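PDB 2DC4: CYTH domain-containing protein from Pyrococcus horikoshii, which is of unknown function but probably acts on a triphosphate-bearing or related phosphorylated substrate inside a beta-barrel tunnel. Local coordinates for residues E2-F7 and E68-L73; P41-V46 and K60-K65; V97-R102 and R116-G121. One frame throughout, in Å; residues are numbered along the deposited sequence.

Contact 1: residues E2-F7 and E68-L73; sequences EIEVKF and EEFYEL
Glu2 and Glu4 are the acidic members of the ExExK signature of CYTH proteins, completed by Lys6, and strand 2-7 carries them beside Phe70 as it runs antiparallel to strand 69-73. Glu2 and Phe70 form a hydrogen-bonded pair, with Glu2 N 2.8 Å from Phe70 O and Phe70 N 2.9 Å from Glu2 O; Glu4 N extends the ladder to Glu68 O at 3.0 Å. With CG anti to the backbone N (chi1 -173°), the extended Glu2 chain runs obliquely beside the phenyl ring, its carboxylate plane 19° from the ring plane and OE2 3.4 Å from Phe70 CD1. Glu4 crosses Phe70 at about a right angle, OE2 lying 3.7 Å from CE1. Phenylalanine suits this place as a flat ring that packs beside both carboxylates and takes a cation-pi contact from Lys60. Glu2 OE2 stands 3.0 Å from Glu4 OE1 without a hydrogen bond, and its long ion pair with Lys60 is weak; the cluster would probably suit a cation. On the other face Ile3 CD1 rests 3.6 Å from Glu69 CG. Val5 lies alongside Glu68, whose carboxylate Lys137 and Arg66 hold. Clustered glutamates on a first barrel strand typify the triphosphate tunnel fold.

Contact 2: residues P41-V46 and K60-K65; sequences PKLLRV and KEILDK
Pro41 to Arg45 and Lys60 to Ile62 meet in an antiparallel beta hairpin, strands 42-49 and 54-62, in the wall of the CYTH barrel. Leu43 and Lys60 are a hydrogen-bonded pair: Leu43 N reaches Lys60 O at 2.7 Å, and Lys60 N returns to Leu43 O at 2.9 Å. The ladder ends with a nearly straight bond from Ile62 N to Pro41 O (3.0 Å, 177° at the hydrogen). Pro41 follows a cis peptide and, having no N-H to return a bond to Ile62 O, suits this end of the pairing; its CB packs 3.7 Å from Ile62 CB. Lys42 and Glu61 lie side by side on one face, and a bend at chi4 (-58°) brings Lys42 NZ within 2.8 Å of Glu61 OE2, above the carboxylate plane; Tyr59 OH is a further partner. On the other face Leu43 CD1 touches Ile62 CD1 at 4.1 Å, and the extended Lys60 makes a cation-pi contact with Phe70; its NZ lies 4.0 Å from NH2 of Arg45, whose NH1 bonds to Tyr35. The Lys42-Glu61 bridge balances charge on one face; the two basic groups on the other, partly offset by weak ion pairs of Lys60 with Glu2 and Glu72, are consistent with an anionic ligand.

Contact 3: residues V97-R102 and R116-G121; sequences VVKKRR and RVEKAG
Val98 opens the contact, its CG1 4.0 Å from CG1 of Val117, two branched apolar side chains suited to a buried strand face that Tyr159 helps to cover. Lys99 lies on the opposite face. Its backbone O takes a 2.8 Å hydrogen bond from Glu118 N, nearly along the C=O axis, while a water bridges its N to Glu118 O. The two side chains run side by side, Lys99 CE 3.5 Å from Glu118 OE1, but bends at chi3 (63°) and chi4 turn the chain so that NZ makes its salt bridge with Glu32. An alanine here would probably leave Glu32 without that mate and Glu118 without the CD and CE methylenes beside it. These strands form a hairpin of the CYTH barrel, and where the chain turns from strand 110-117 into strand 121-128 comes a classic beta bulge: Ala120 and Gly121 both face Val117, whose O accepts from Gly121 N (3.0 Å) and Ala120 N (3.1 Å). At Gly121 a side chain would jam against the carbonyl O of Ala120, hence the glycine. Lys100 pairs with Val117 without hydrogen bonds; its CB meets Val117 CG2 at 4.0 Å, and its NZ goes on to Gln31. Arg101 and Arg116 are the hydrogen-bonded pair, with Arg101 N 3.0 Å from Arg116 O; Arg116 leads away to a salt bridge with Asp122 and a cation-pi contact with Phe11.

How the contacts relate
All three contacts belong to one antiparallel sheet closed into a barrel. Contact 2 is nested within the loop closed by contact 1, and since strands 54-62 and 69-76 are neighbours, the two touch, with centres about 9 Å apart; Asp64 OD1 lies 2.8 Å from Glu69 N in a probable hydrogen bond. Lys60 of contact 2 also forms long, weak ion pairs with Glu2 and Glu72 of contact 1. Contact 3 comes later, across the chain's centre from contact 1, its centre about 18 Å from that of contact 1 and 19 Å from that of contact 2, touching neither. Arg47 lies close to Arg45 and Lys100, linking basic groups of contacts 2 and 3 along what is probably the substrate tunnel.

Contact 1: residues E2-F7 and E68-L73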
loop_
_atom_site.group_PDB
_atom_site.type_symbol
_atom_site.label_atom_id
_atom_site.label_comp_id
_atom_site.label_asym_id
_atom_site.label_seq_id
_atom_site.Cartn_x
_atom_site.Cartn_y
_atom_site.Cartn_z
ATOM N N GLU A 2 -13.481 -7.657 13.894
ATOM C CA GLU A 2 -12.491 -8.604 14.382
ATOM C C GLU A 2 -12.767 -8.875 15.857
ATOM O O GLU A 2 -12.837 -7.944 16.656
ATOM C CB GLU A 2 -11.089 -8.006 14.221
ATOM C CG GLU A 2 -9.934 -8.944 14.539
ATOM C CD GLU A 2 -8.591 -8.226 14.551
ATOM O OE1 GLU A 2 -8.321 -7.442 13.617
ATOM O OE2 GLU A 2 -7.803 -8.451 15.492
ATOM N N ILE A 3 -12.944 -10.146 16.208
ATOM C CA ILE A 3 -13.189 -10.532 17.595
ATOM C C ILE A 3 -12.131 -11.550 17.999
ATOM O O ILE A 3 -11.986 -12.600 17.370
ATOM C CB ILE A 3 -14.590 -11.153 17.775
ATOM C CG1 ILE A 3 -15.666 -10.122 17.420
ATOM C CG2 ILE A 3 -14.771 -11.622 19.213
ATOM C CD1 ILE A 3 -15.644 -8.868 18.291
ATOM N N GLU A 4 -11.388 -11.239 19.053
ATOM C CA GLU A 4 -10.344 -12.145 19.491
ATOM C C GLU A 4 -9.899 -11.921 20.926
ATOM O O GLU A 4 -9.957 -10.807 21.442
ATOM C CB GLU A 4 -9.138 -12.017 18.565
ATOM C CG GLU A 4 -8.673 -10.588 18.354
ATOM C CD GLU A 4 -7.391 -10.506 17.549
ATOM O OE1 GLU A 4 -7.304 -11.180 16.502
ATOM O OE2 GLU A 4 -6.476 -9.762 17.960
ATOM N N VAL A 5 -9.467 -13.000 21.567
ATOM C CA VAL A 5 -8.968 -12.939 22.930
ATOM C C VAL A 5 -7.568 -13.538 22.906
ATOM O O VAL A 5 -7.338 -14.579 22.289
ATOM C CB VAL A 5 -9.852 -13.744 23.897
ATOM C CG1 VAL A 5 -9.326 -13.606 25.318
ATOM C CG2 VAL A 5 -11.287 -13.239 23.814
ATOM N N LYS A 6 -6.640 -12.867 23.574
ATOM C CA LYS A 6 -5.248 -13.297 23.625
ATOM C C LYS A 6 -4.943 -13.912 24.985
ATOM O O LYS A 6 -5.402 -13.410 26.010
ATOM C CB LYS A 6 -4.330 -12.093 23.393
ATOM C CG LYS A 6 -2.843 -12.431 23.325
ATOM C CD LYS A 6 -1.987 -11.168 23.220
ATOM C CE LYS A 6 -2.333 -10.356 21.984
ATOM N NZ LYS A 6 -1.504 -9.119 21.898
ATOM N N PHE A 7 -4.164 -14.989 24.983
ATOM C CA PHE A 7 -3.785 -15.675 26.217
ATOM C C PHE A 7 -2.280 -15.888 26.311
ATOM O O PHE A 7 -1.620 -16.190 25.315
ATOM C CB PHE A 7 -4.461 -17.050 26.311
ATOM C CG PHE A 7 -5.961 -17.004 26.261
ATOM C CD1 PHE A 7 -6.629 -16.917 25.043
ATOM C CD2 PHE A 7 -6.708 -17.058 27.432
ATOM C CE1 PHE A 7 -8.021 -16.888 24.990
ATOM C CE2 PHE A 7 -8.103 -17.032 27.391
ATOM C CZ PHE A 7 -8.761 -16.947 26.167
ATOM N N GLU A 68 -10.295 -6.503 22.470
ATOM C CA GLU A 68 -10.863 -7.736 21.936
ATOM C C GLU A 68 -11.701 -7.548 20.676
ATOM O O GLU A 68 -12.055 -8.520 20.014
ATOM C CB GLU A 68 -11.711 -8.422 23.016
ATOM C CG GLU A 68 -10.887 -9.088 24.109
ATOM C CD GLU A 68 -11.733 -9.588 25.271
ATOM O OE1 GLU A 68 -12.951 -9.789 25.092
ATOM O OE2 GLU A 68 -11.167 -9.793 26.365
ATOM N N GLU A 69 -12.016 -6.300 20.348
ATOM C CA GLU A 69 -12.819 -6.009 19.163
ATOM C C GLU A 69 -12.079 -4.976 18.329
ATOM O O GLU A 69 -11.644 -3.954 18.855
ATOM C CB GLU A 69 -14.190 -5.463 19.576
ATOM C CG GLU A 69 -14.886 -6.292 20.645
ATOM C CD GLU A 69 -16.257 -5.747 21.003
ATOM O OE1 GLU A 69 -16.429 -4.510 20.981
ATOM O OE2 GLU A 69 -17.156 -6.555 21.318
ATOM N N PHE A 70 -11.927 -5.246 17.036
ATOM C CA PHE A 70 -11.212 -4.323 16.159
ATOM C C PHE A 70 -11.837 -4.181 14.783
ATOM O O PHE A 70 -12.524 -5.073 14.298
ATOM C CB PHE A 70 -9.766 -4.787 15.891
ATOM C CG PHE A 70 -9.000 -5.222 17.102
ATOM C CD1 PHE A 70 -9.320 -6.402 17.766
ATOM C CD2 PHE A 70 -7.909 -4.481 17.544
ATOM C CE1 PHE A 70 -8.564 -6.836 18.847
ATOM C CE2 PHE A 70 -7.146 -4.908 18.627
ATOM C CZ PHE A 70 -7.474 -6.088 19.279
ATOM N N TYR A 71 -11.583 -3.040 14.155
ATOM C CA TYR A 71 -12.007 -2.829 12.783
ATOM C C TYR A 71 -10.664 -3.020 12.096
ATOM O O TYR A 71 -9.679 -2.401 12.494
ATOM C CB TYR A 71 -12.480 -1.404 12.512
ATOM C CG TYR A 71 -12.615 -1.152 11.025
ATOM C CD1 TYR A 71 -13.582 -1.818 10.275
ATOM C CD2 TYR A 71 -11.722 -0.318 10.356
ATOM C CE1 TYR A 71 -13.657 -1.664 8.893
ATOM C CE2 TYR A 71 -11.787 -0.159 8.969
ATOM C CZ TYR A 71 -12.754 -0.836 8.248
ATOM O OH TYR A 71 -12.817 -0.701 6.882
ATOM N N GLU A 72 -10.606 -3.876 11.086
ATOM C CA GLU A 72 -9.341 -4.105 10.405
ATOM C C GLU A 72 -9.409 -3.845 8.912
ATOM O O GLU A 72 -10.345 -4.268 8.238
ATOM C CB GLU A 72 -8.857 -5.537 10.643
ATOM C CG GLU A 72 -7.571 -5.876 9.899
ATOM C CD GLU A 72 -7.097 -7.294 10.155
ATOM O OE1 GLU A 72 -7.881 -8.237 9.925
ATOM O OE2 GLU A 72 -5.937 -7.465 10.584
ATOM N N LEU A 73 -8.407 -3.136 8.408
ATOM C CA LEU A 73 -8.303 -2.840 6.989
ATOM C C LEU A 73 -6.937 -3.372 6.604
ATOM O O LEU A 73 -5.914 -2.837 7.031
ATOM C CB LEU A 73 -8.371 -1.336 6.743
ATOM C CG LEU A 73 -8.175 -0.866 5.297
ATOM C CD1 LEU A 73 -9.241 -1.469 4.389
ATOM C CD2 LEU A 73 -8.230 0.646 5.258
#

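Contact 2: residues P41-V46 and K60-K65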
loop_
_atom_site.group_PDB
_atom_site.type_symbol
_atom_site.label_atom_id
_atom_site.label_comp_id
_atom_site.label_asym_id
_atom_site.label_seq_id
_atom_site.Cartn_x
_atom_site.Cartn_y
_atom_site.Cartn_z
ATOM N N PRO A 41 -7.315 5.257 19.359
ATOM C CA PRO A 41 -6.838 3.887 19.561
ATOM C C PRO A 41 -6.554 3.204 18.225
ATOM O O PRO A 41 -6.980 2.072 17.998
ATOM C CB PRO A 41 -8.012 3.243 20.269
ATOM C CG PRO A 41 -9.159 3.797 19.474
ATOM C CD PRO A 41 -8.783 5.267 19.241
ATOM N N LYS A 42 -5.834 3.890 17.345
ATOM C CA LYS A 42 -5.531 3.345 16.027
ATOM C C LYS A 42 -4.141 2.724 15.910
ATOM O O LYS A 42 -3.208 3.121 16.609
ATOM C CB LYS A 42 -5.704 4.442 14.976
ATOM C CG LYS A 42 -7.083 5.084 15.016
ATOM C CD LYS A 42 -7.187 6.264 14.069
ATOM C CE LYS A 42 -8.548 6.926 14.177
ATOM N NZ LYS A 42 -9.651 5.967 13.882
ATOM N N LEU A 43 -4.022 1.747 15.012
ATOM C CA LEU A 43 -2.765 1.039 14.765
ATOM C C LEU A 43 -2.467 1.010 13.271
ATOM O O LEU A 43 -3.381 0.951 12.453
ATOM C CB LEU A 43 -2.860 -0.409 15.255
ATOM C CG LEU A 43 -3.100 -0.681 16.739
ATOM C CD1 LEU A 43 -3.431 -2.161 16.931
ATOM C CD2 LEU A 43 -1.866 -0.297 17.534
ATOM N N LEU A 44 -1.185 1.042 12.925
ATOM C CA LEU A 44 -0.763 0.982 11.528
ATOM C C LEU A 44 0.540 0.210 11.457
ATOM O O LEU A 44 1.489 0.508 12.183
ATOM C CB LEU A 44 -0.542 2.385 10.949
ATOM C CG LEU A 44 -0.038 2.444 9.496
ATOM C CD1 LEU A 44 -1.053 1.797 8.563
ATOM C CD2 LEU A 44 0.200 3.891 9.100
ATOM N N ARG A 45 0.598 -0.782 10.580
ATOM C CA ARG A 45 1.828 -1.544 10.455
ATOM C C ARG A 45 2.006 -2.096 9.059
ATOM O O ARG A 45 1.048 -2.227 8.292
ATOM C CB ARG A 45 1.838 -2.719 11.438
ATOM C CG ARG A 45 0.885 -3.822 11.032
ATOM C CD ARG A 45 0.823 -4.979 12.015
ATOM N NE ARG A 45 -0.140 -5.970 11.546
ATOM C CZ ARG A 45 -0.995 -6.615 12.330
ATOM N NH1 ARG A 45 -1.012 -6.377 13.634
ATOM N NH2 ARG A 45 -1.845 -7.488 11.804
ATOM N N VAL A 46 3.254 -2.399 8.735
ATOM C CA VAL A 46 3.604 -3.009 7.467
ATOM C C VAL A 46 4.156 -4.367 7.872
ATOM O O VAL A 46 5.129 -4.452 8.624
ATOM C CB VAL A 46 4.700 -2.235 6.722
ATOM C CG1 VAL A 46 5.170 -3.046 5.521
ATOM C CG2 VAL A 46 4.175 -0.878 6.284
ATOM N N LYS A 60 -5.723 -0.754 11.962
ATOM C CA LYS A 60 -6.693 -1.249 12.926
ATOM C C LYS A 60 -7.165 -0.153 13.853
ATOM O O LYS A 60 -6.432 0.784 14.166
ATOM C CB LYS A 60 -6.104 -2.370 13.781
ATOM C CG LYS A 60 -5.833 -3.671 13.055
ATOM C CD LYS A 60 -5.473 -4.764 14.050
ATOM C CE LYS A 60 -5.191 -6.085 13.351
ATOM N NZ LYS A 60 -4.893 -7.182 14.317
ATOM N N GLU A 61 -8.411 -0.279 14.280
ATOM C CA GLU A 61 -8.995 0.662 15.215
ATOM C C GLU A 61 -9.600 -0.171 16.335
ATOM O O GLU A 61 -10.469 -1.003 16.087
ATOM C CB GLU A 61 -10.082 1.499 14.541
ATOM C CG GLU A 61 -10.890 2.339 15.517
ATOM C CD GLU A 61 -11.762 3.362 14.822
ATOM O OE1 GLU A 61 -12.559 2.968 13.944
ATOM O OE2 GLU A 61 -11.646 4.561 15.157
ATOM N N ILE A 62 -9.116 0.040 17.556
ATOM C CA ILE A 62 -9.621 -0.681 18.721
ATOM C C ILE A 62 -11.035 -0.182 18.977
ATOM O O ILE A 62 -11.266 1.026 19.020
ATOM C CB ILE A 62 -8.788 -0.384 19.985
ATOM C CG1 ILE A 62 -7.293 -0.452 19.671
ATOM C CG2 ILE A 62 -9.165 -1.363 21.090
ATOM C CD1 ILE A 62 -6.834 -1.760 19.101
ATOM N N LEU A 63 -11.973 -1.103 19.173
ATOM C CA LEU A 63 -13.363 -0.720 19.397
ATOM C C LEU A 63 -13.845 -0.922 20.831
ATOM O O LEU A 63 -14.923 -0.450 21.192
ATOM C CB LEU A 63 -14.271 -1.494 18.439
ATOM C CG LEU A 63 -13.897 -1.423 16.953
ATOM C CD1 LEU A 63 -14.861 -2.277 16.141
ATOM C CD2 LEU A 63 -13.921 0.022 16.476
ATOM N N ASP A 64 -13.055 -1.620 21.643
ATOM C CA ASP A 64 -13.421 -1.874 23.041
ATOM C C ASP A 64 -12.240 -1.569 23.959
ATOM O O ASP A 64 -11.154 -1.239 23.487
ATOM C CB ASP A 64 -13.847 -3.334 23.220
ATOM C CG ASP A 64 -12.679 -4.297 23.115
ATOM O OD1 ASP A 64 -11.897 -4.175 22.151
ATOM O OD2 ASP A 64 -12.540 -5.173 23.992
ATOM N N LYS A 65 -12.443 -1.681 25.268
ATOM C CA LYS A 65 -11.364 -1.394 26.208
ATOM C C LYS A 65 -10.586 -2.630 26.661
ATOM O O LYS A 65 -9.672 -2.528 27.480
ATOM C CB LYS A 65 -11.908 -0.638 27.426
ATOM C CG LYS A 65 -12.464 0.748 27.104
ATOM C CD LYS A 65 -11.415 1.639 26.446
ATOM C CE LYS A 65 -11.952 3.043 26.192
ATOM N NZ LYS A 65 -13.136 3.048 25.287
#

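Contact 3: residues V97-R102 and R116-G121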
loop_
_atom_site.group_PDB
_atom_site.type_symbol
_atom_site.label_atom_id
_atom_site.label_comp_id
_atom_site.label_asym_id
_atom_site.label_seq_id
_atom_site.Cartn_x
_atom_site.Cartn_y
_atom_site.Cartn_z
ATOM N N VAL A 97 9.109 -2.670 16.215
ATOM C CA VAL A 97 9.081 -3.800 15.302
ATOM C C VAL A 97 8.771 -5.073 16.063
ATOM O O VAL A 97 9.468 -5.414 17.016
ATOM C CB VAL A 97 10.436 -3.980 14.590
ATOM C CG1 VAL A 97 10.375 -5.189 13.657
ATOM C CG2 VAL A 97 10.793 -2.716 13.816
ATOM N N VAL A 98 7.716 -5.768 15.648
ATOM C CA VAL A 98 7.330 -7.014 16.296
ATOM C C VAL A 98 7.695 -8.175 15.389
ATOM O O VAL A 98 7.290 -8.212 14.227
ATOM C CB VAL A 98 5.810 -7.081 16.577
ATOM C CG1 VAL A 98 5.458 -8.437 17.191
ATOM C CG2 VAL A 98 5.391 -5.951 17.508
ATOM N N LYS A 99 8.461 -9.120 15.922
ATOM C CA LYS A 99 8.871 -10.287 15.160
ATOM C C LYS A 99 8.322 -11.523 15.844
ATOM O O LYS A 99 8.494 -11.705 17.051
ATOM C CB LYS A 99 10.394 -10.372 15.084
ATOM C CG LYS A 99 11.038 -9.197 14.362
ATOM C CD LYS A 99 12.554 -9.344 14.297
ATOM C CE LYS A 99 12.965 -10.571 13.496
ATOM N NZ LYS A 99 12.468 -10.515 12.091
ATOM N N LYS A 100 7.658 -12.379 15.083
ATOM C CA LYS A 100 7.097 -13.574 15.687
ATOM C C LYS A 100 7.000 -14.731 14.713
ATOM O O LYS A 100 7.054 -14.544 13.497
ATOM C CB LYS A 100 5.702 -13.267 16.231
ATOM C CG LYS A 100 4.637 -13.190 15.142
ATOM C CD LYS A 100 3.236 -13.055 15.729
ATOM C CE LYS A 100 2.857 -11.604 15.997
ATOM N NZ LYS A 100 2.578 -10.862 14.726
ATOM N N ARG A 101 6.870 -15.932 15.263
ATOM C CA ARG A 101 6.697 -17.127 14.457
ATOM C C ARG A 101 5.291 -17.576 14.848
ATOM O O ARG A 101 5.033 -17.880 16.011
ATOM C CB ARG A 101 7.733 -18.182 14.833
ATOM C CG ARG A 101 7.932 -19.249 13.782
ATOM C CD ARG A 101 9.404 -19.637 13.686
ATOM N NE ARG A 101 9.690 -20.447 12.505
ATOM C CZ ARG A 101 9.411 -21.741 12.397
ATOM N NH1 ARG A 101 8.836 -22.385 13.402
ATOM N NH2 ARG A 101 9.712 -22.393 11.283
ATOM N N ARG A 102 4.382 -17.597 13.877
ATOM C CA ARG A 102 2.991 -17.955 14.135
ATOM C C ARG A 102 2.546 -19.296 13.563
ATOM O O ARG A 102 2.750 -19.585 12.382
ATOM C CB ARG A 102 2.082 -16.845 13.593
ATOM C CG ARG A 102 0.586 -17.136 13.680
ATOM C CD ARG A 102 -0.224 -15.962 13.134
ATOM N NE ARG A 102 -0.165 -14.804 14.022
ATOM C CZ ARG A 102 -0.692 -13.612 13.749
ATOM N NH1 ARG A 102 -1.326 -13.406 12.603
ATOM N NH2 ARG A 102 -0.585 -12.622 14.626
ATOM N N ARG A 116 4.985 -17.190 18.892
ATOM C CA ARG A 116 6.211 -17.174 19.682
ATOM C C ARG A 116 6.774 -15.809 19.298
ATOM O O ARG A 116 7.359 -15.642 18.229
ATOM C CB ARG A 116 7.145 -18.311 19.265
ATOM C CG ARG A 116 6.467 -19.667 19.316
ATOM C CD ARG A 116 7.424 -20.781 19.678
ATOM N NE ARG A 116 7.736 -20.776 21.102
ATOM C CZ ARG A 116 8.511 -21.677 21.697
ATOM N NH1 ARG A 116 9.060 -22.652 20.986
ATOM N NH2 ARG A 116 8.716 -21.614 23.007
ATOM N N VAL A 117 6.563 -14.836 20.177
ATOM C CA VAL A 117 6.943 -13.434 19.925
ATOM C C VAL A 117 8.304 -13.061 20.521
ATOM O O VAL A 117 8.542 -13.131 21.726
ATOM C CB VAL A 117 5.883 -12.509 20.528
ATOM C CG1 VAL A 117 6.190 -11.067 20.121
ATOM C CG2 VAL A 117 4.506 -12.884 20.035
ATOM N N GLU A 118 9.234 -12.670 19.613
ATOM C CA GLU A 118 10.549 -12.208 20.054
ATOM C C GLU A 118 10.430 -11.070 21.096
ATOM O O GLU A 118 9.655 -10.131 20.951
ATOM C CB GLU A 118 11.357 -11.756 18.814
ATOM C CG GLU A 118 11.889 -12.940 17.984
ATOM C CD GLU A 118 12.902 -12.476 16.944
ATOM O OE1 GLU A 118 12.987 -13.103 15.892
ATOM O OE2 GLU A 118 13.672 -11.553 17.223
ATOM N N LYS A 119 11.177 -11.235 22.222
ATOM C CA LYS A 119 11.212 -10.206 23.278
ATOM C C LYS A 119 9.862 -9.993 23.979
ATOM O O LYS A 119 9.624 -8.974 24.610
ATOM C CB LYS A 119 11.672 -8.885 22.651
ATOM C CG LYS A 119 13.084 -8.978 22.068
ATOM C CD LYS A 119 13.582 -7.663 21.477
ATOM C CE LYS A 119 14.960 -7.811 20.832
ATOM N NZ LYS A 119 15.351 -6.537 20.218
ATOM N N ALA A 120 8.965 -10.973 23.914
ATOM C CA ALA A 120 7.679 -10.848 24.594
ATOM C C ALA A 120 7.234 -12.158 25.237
ATOM O O ALA A 120 6.801 -12.169 26.388
ATOM C CB ALA A 120 6.614 -10.352 23.625
ATOM N N GLY A 121 7.343 -13.258 24.496
ATOM C CA GLY A 121 6.943 -14.549 25.029
ATOM C C GLY A 121 5.995 -15.295 24.107
ATOM O O GLY A 121 5.877 -14.952 22.931
HETATM O O HOH W 1 9.605 -8.870 18.448
#